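Local coordinates for transcriptional regulator, SorC family (Enterococcus faecalis, PDB 2O0M), which is a putative SorC-family transcriptional regulator that probably binds DNA and a carbohydrate effector, at residues 253-263 with 276-287. Sequence-based numbering, arbitrary orientation.
Sequences RKMSDDEMVML and FFDEEGKVVYKI
Tyr285 and Phe276, from the two strands of a beta hairpin, pack against helix 257-265 and the loop leading into it. The hairpin belongs to the mixed sheet of the putative sugar-binding domain. Leu263 touches both aromatics. Its CD1 sits over one face of the Phe276 ring, 4.1 Å from the ring centroid, a CH-pi contact. Its other methyl, CD2, touches Phe276 CG (3.6 Å) and also reaches Tyr285 CB. Met255 (selenomethionine) adds a Met-aromatic contact, with SE 3.6 Å from Phe276 CZ and oblique to the ring. Its chain bends at the last torsion (chi3 76°), which turns CE toward Ile287 CG2, 3.6 Å away, and the edge of the Tyr285 ring. Met262, also selenomethionine, brings CE against Tyr285 CE1.

Behind this layer, Ser256 and Glu259 form a capping box at the helix start. Ser256 OG accepts from Glu259 N, and Ser256 N donates to Glu259 OE1. The box thereby holds the carboxylate that meets the hairpin. Arg253 NH1 approaches Phe276 CZ obliquely; salt bridges to Glu271 and Glu182 hold its guanidinium. The Glu259 carboxylate stands nearly perpendicular to the Tyr285 ring (88°), and Tyr285 OH donates to the anti lone pair of Glu259 OE2 at 2.5 Å.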
# COMPACT_ATOMS: atom_id res chain seq x y z
N ARG A 253 -4.49 6.47 13.08
CA ARG A 253 -3.08 6.33 13.46
C ARG A 253 -2.67 7.18 14.66
O ARG A 253 -1.49 7.21 15.04
CB ARG A 253 -2.19 6.69 12.26
CG ARG A 253 -2.32 5.68 11.10
CD ARG A 253 -1.59 6.21 9.88
NE ARG A 253 -1.61 5.30 8.73
CZ ARG A 253 -1.01 5.59 7.58
NH1 ARG A 253 -0.36 6.74 7.45
NH2 ARG A 253 -1.06 4.72 6.57
N LYS A 254 -3.64 7.87 15.26
CA LYS A 254 -3.41 8.66 16.47
C LYS A 254 -2.28 9.68 16.28
O LYS A 254 -1.37 9.81 17.13
CB LYS A 254 -3.16 7.74 17.68
CG LYS A 254 -4.29 6.75 17.89
CD LYS A 254 -4.15 5.95 19.18
CE LYS A 254 -5.25 4.92 19.30
NZ LYS A 254 -6.63 5.50 19.25
N MSE A 255 -2.35 10.40 15.17
CA MSE A 255 -1.40 11.47 14.90
C MSE A 255 -1.61 12.58 15.93
O MSE A 255 -2.67 12.67 16.56
CB MSE A 255 -1.55 11.98 13.47
CG MSE A 255 -1.21 10.93 12.43
SE MSE A 255 -1.14 11.62 10.62
CE MSE A 255 0.49 12.45 10.80
N SER A 256 -0.59 13.40 16.14
CA SER A 256 -0.65 14.46 17.14
C SER A 256 -1.73 15.49 16.80
O SER A 256 -2.10 15.65 15.65
CB SER A 256 0.70 15.18 17.24
OG SER A 256 0.89 16.04 16.13
N ASP A 257 -2.21 16.20 17.82
CA ASP A 257 -3.21 17.24 17.61
C ASP A 257 -2.74 18.28 16.60
O ASP A 257 -3.49 18.69 15.72
CB ASP A 257 -3.54 17.96 18.92
CG ASP A 257 -4.14 17.03 19.96
OD1 ASP A 257 -4.64 15.94 19.59
OD2 ASP A 257 -4.13 17.40 21.15
N ASP A 258 -1.49 18.72 16.74
CA ASP A 258 -0.94 19.70 15.82
C ASP A 258 -0.96 19.18 14.37
O ASP A 258 -1.27 19.92 13.45
CB ASP A 258 0.50 20.07 16.21
CG ASP A 258 0.57 20.95 17.46
OD1 ASP A 258 -0.43 21.58 17.86
OD2 ASP A 258 1.66 21.02 18.05
N GLU A 259 -0.62 17.91 14.18
CA GLU A 259 -0.60 17.34 12.83
C GLU A 259 -2.00 17.24 12.24
O GLU A 259 -2.20 17.53 11.06
CB GLU A 259 0.06 15.96 12.82
CG GLU A 259 1.58 16.02 13.03
CD GLU A 259 2.22 14.64 13.21
OE1 GLU A 259 1.74 13.85 14.05
OE2 GLU A 259 3.22 14.36 12.51
N MSE A 260 -2.97 16.83 13.06
CA MSE A 260 -4.35 16.73 12.60
C MSE A 260 -4.86 18.09 12.12
O MSE A 260 -5.45 18.20 11.06
CB MSE A 260 -5.24 16.22 13.73
CG MSE A 260 -6.70 16.27 13.41
SE MSE A 260 -7.16 15.40 11.71
CE MSE A 260 -7.38 13.66 12.47
N VAL A 261 -4.63 19.11 12.93
CA VAL A 261 -5.08 20.46 12.58
C VAL A 261 -4.39 20.94 11.31
O VAL A 261 -5.03 21.52 10.44
CB VAL A 261 -4.85 21.45 13.73
CG1 VAL A 261 -5.12 22.89 13.27
CG2 VAL A 261 -5.75 21.09 14.90
N MSE A 262 -3.08 20.68 11.20
CA MSE A 262 -2.29 21.05 10.02
C MSE A 262 -2.85 20.35 8.76
O MSE A 262 -3.02 20.96 7.71
CB MSE A 262 -0.79 20.76 10.27
CG MSE A 262 0.23 21.43 9.31
SE MSE A 262 2.20 21.39 9.86
CE MSE A 262 2.22 19.90 11.07
N LEU A 263 -3.17 19.06 8.87
CA LEU A 263 -3.70 18.32 7.71
C LEU A 263 -5.04 18.84 7.22
O LEU A 263 -5.30 18.90 6.02
CB LEU A 263 -3.80 16.83 8.03
CG LEU A 263 -2.46 16.08 8.08
CD1 LEU A 263 -2.68 14.70 8.63
CD2 LEU A 263 -1.79 16.02 6.71
N PHE A 276 0.94 12.65 2.65
CA PHE A 276 -0.43 13.15 2.51
C PHE A 276 -0.54 14.08 1.30
O PHE A 276 0.32 14.93 1.11
CB PHE A 276 -0.86 13.87 3.78
CG PHE A 276 -1.00 12.94 4.95
CD1 PHE A 276 -2.24 12.40 5.26
CD2 PHE A 276 0.11 12.53 5.67
CE1 PHE A 276 -2.38 11.52 6.30
CE2 PHE A 276 -0.02 11.63 6.72
CZ PHE A 276 -1.25 11.12 7.03
N PHE A 277 -1.60 13.90 0.52
CA PHE A 277 -1.76 14.59 -0.77
C PHE A 277 -3.05 15.41 -0.81
O PHE A 277 -4.10 14.94 -0.39
CB PHE A 277 -1.80 13.57 -1.92
CG PHE A 277 -0.63 12.63 -1.94
CD1 PHE A 277 0.46 12.87 -2.78
CD2 PHE A 277 -0.62 11.49 -1.14
CE1 PHE A 277 1.53 11.99 -2.80
CE2 PHE A 277 0.46 10.62 -1.16
CZ PHE A 277 1.54 10.88 -1.99
N ASP A 278 -2.97 16.63 -1.33
CA ASP A 278 -4.19 17.40 -1.57
C ASP A 278 -4.78 17.02 -2.93
O ASP A 278 -4.23 16.16 -3.62
CB ASP A 278 -3.95 18.92 -1.42
CG ASP A 278 -3.03 19.50 -2.48
OD1 ASP A 278 -2.81 18.87 -3.53
OD2 ASP A 278 -2.52 20.62 -2.25
N GLU A 279 -5.91 17.61 -3.30
CA GLU A 279 -6.63 17.19 -4.51
C GLU A 279 -5.83 17.47 -5.80
O GLU A 279 -6.03 16.80 -6.82
CB GLU A 279 -8.04 17.81 -4.58
CG GLU A 279 -8.12 19.23 -5.06
CD GLU A 279 -9.56 19.70 -5.25
OE1 GLU A 279 -9.76 20.91 -5.45
OE2 GLU A 279 -10.48 18.85 -5.20
N GLU A 280 -4.92 18.43 -5.74
CA GLU A 280 -4.00 18.68 -6.86
C GLU A 280 -2.88 17.65 -6.97
O GLU A 280 -2.06 17.71 -7.89
CB GLU A 280 -3.42 20.10 -6.77
CG GLU A 280 -4.47 21.18 -6.97
CD GLU A 280 -5.22 21.03 -8.29
OE1 GLU A 280 -6.46 20.90 -8.27
OE2 GLU A 280 -4.55 21.02 -9.35
N GLY A 281 -2.83 16.69 -6.04
CA GLY A 281 -1.78 15.68 -6.02
C GLY A 281 -0.50 16.14 -5.35
O GLY A 281 0.50 15.43 -5.37
N LYS A 282 -0.52 17.33 -4.76
CA LYS A 282 0.65 17.85 -4.07
C LYS A 282 0.82 17.18 -2.71
O LYS A 282 -0.16 17.00 -1.99
CB LYS A 282 0.48 19.36 -3.87
CG LYS A 282 1.61 20.04 -3.11
CD LYS A 282 1.22 21.47 -2.75
CE LYS A 282 2.23 22.10 -1.82
NZ LYS A 282 1.82 23.48 -1.43
N VAL A 283 2.06 16.85 -2.36
CA VAL A 283 2.38 16.38 -1.02
C VAL A 283 2.32 17.58 -0.08
O VAL A 283 3.13 18.51 -0.19
CB VAL A 283 3.78 15.72 -0.96
CG1 VAL A 283 4.18 15.36 0.48
CG2 VAL A 283 3.82 14.48 -1.84
N VAL A 284 1.35 17.56 0.83
CA VAL A 284 1.17 18.65 1.81
C VAL A 284 1.85 18.36 3.16
O VAL A 284 2.09 19.27 3.96
CB VAL A 284 -0.33 18.97 2.04
CG1 VAL A 284 -0.98 19.42 0.74
CG2 VAL A 284 -1.07 17.78 2.62
N TYR A 285 2.14 17.08 3.41
CA TYR A 285 2.84 16.65 4.62
C TYR A 285 3.39 15.23 4.48
O TYR A 285 2.84 14.42 3.74
CB TYR A 285 1.89 16.71 5.82
CG TYR A 285 2.54 16.51 7.17
CD1 TYR A 285 3.44 17.45 7.68
CD2 TYR A 285 2.24 15.40 7.95
CE1 TYR A 285 4.03 17.27 8.92
CE2 TYR A 285 2.83 15.21 9.19
CZ TYR A 285 3.73 16.16 9.67
OH TYR A 285 4.32 16.01 10.91
N LYS A 286 4.47 14.95 5.20
CA LYS A 286 4.99 13.59 5.33
C LYS A 286 5.49 13.32 6.75
O LYS A 286 6.04 14.21 7.41
CB LYS A 286 6.10 13.32 4.31
CG LYS A 286 7.36 14.14 4.51
CD LYS A 286 8.29 14.03 3.32
CE LYS A 286 9.56 14.85 3.53
NZ LYS A 286 10.56 14.56 2.46
N ILE A 287 5.26 12.11 7.22
CA ILE A 287 5.73 11.71 8.55
C ILE A 287 7.21 11.32 8.45
O ILE A 287 7.72 11.10 7.34
CB ILE A 287 4.90 10.54 9.14
CG1 ILE A 287 5.02 9.27 8.28
CG2 ILE A 287 3.43 10.97 9.30
CD1 ILE A 287 4.41 8.06 8.91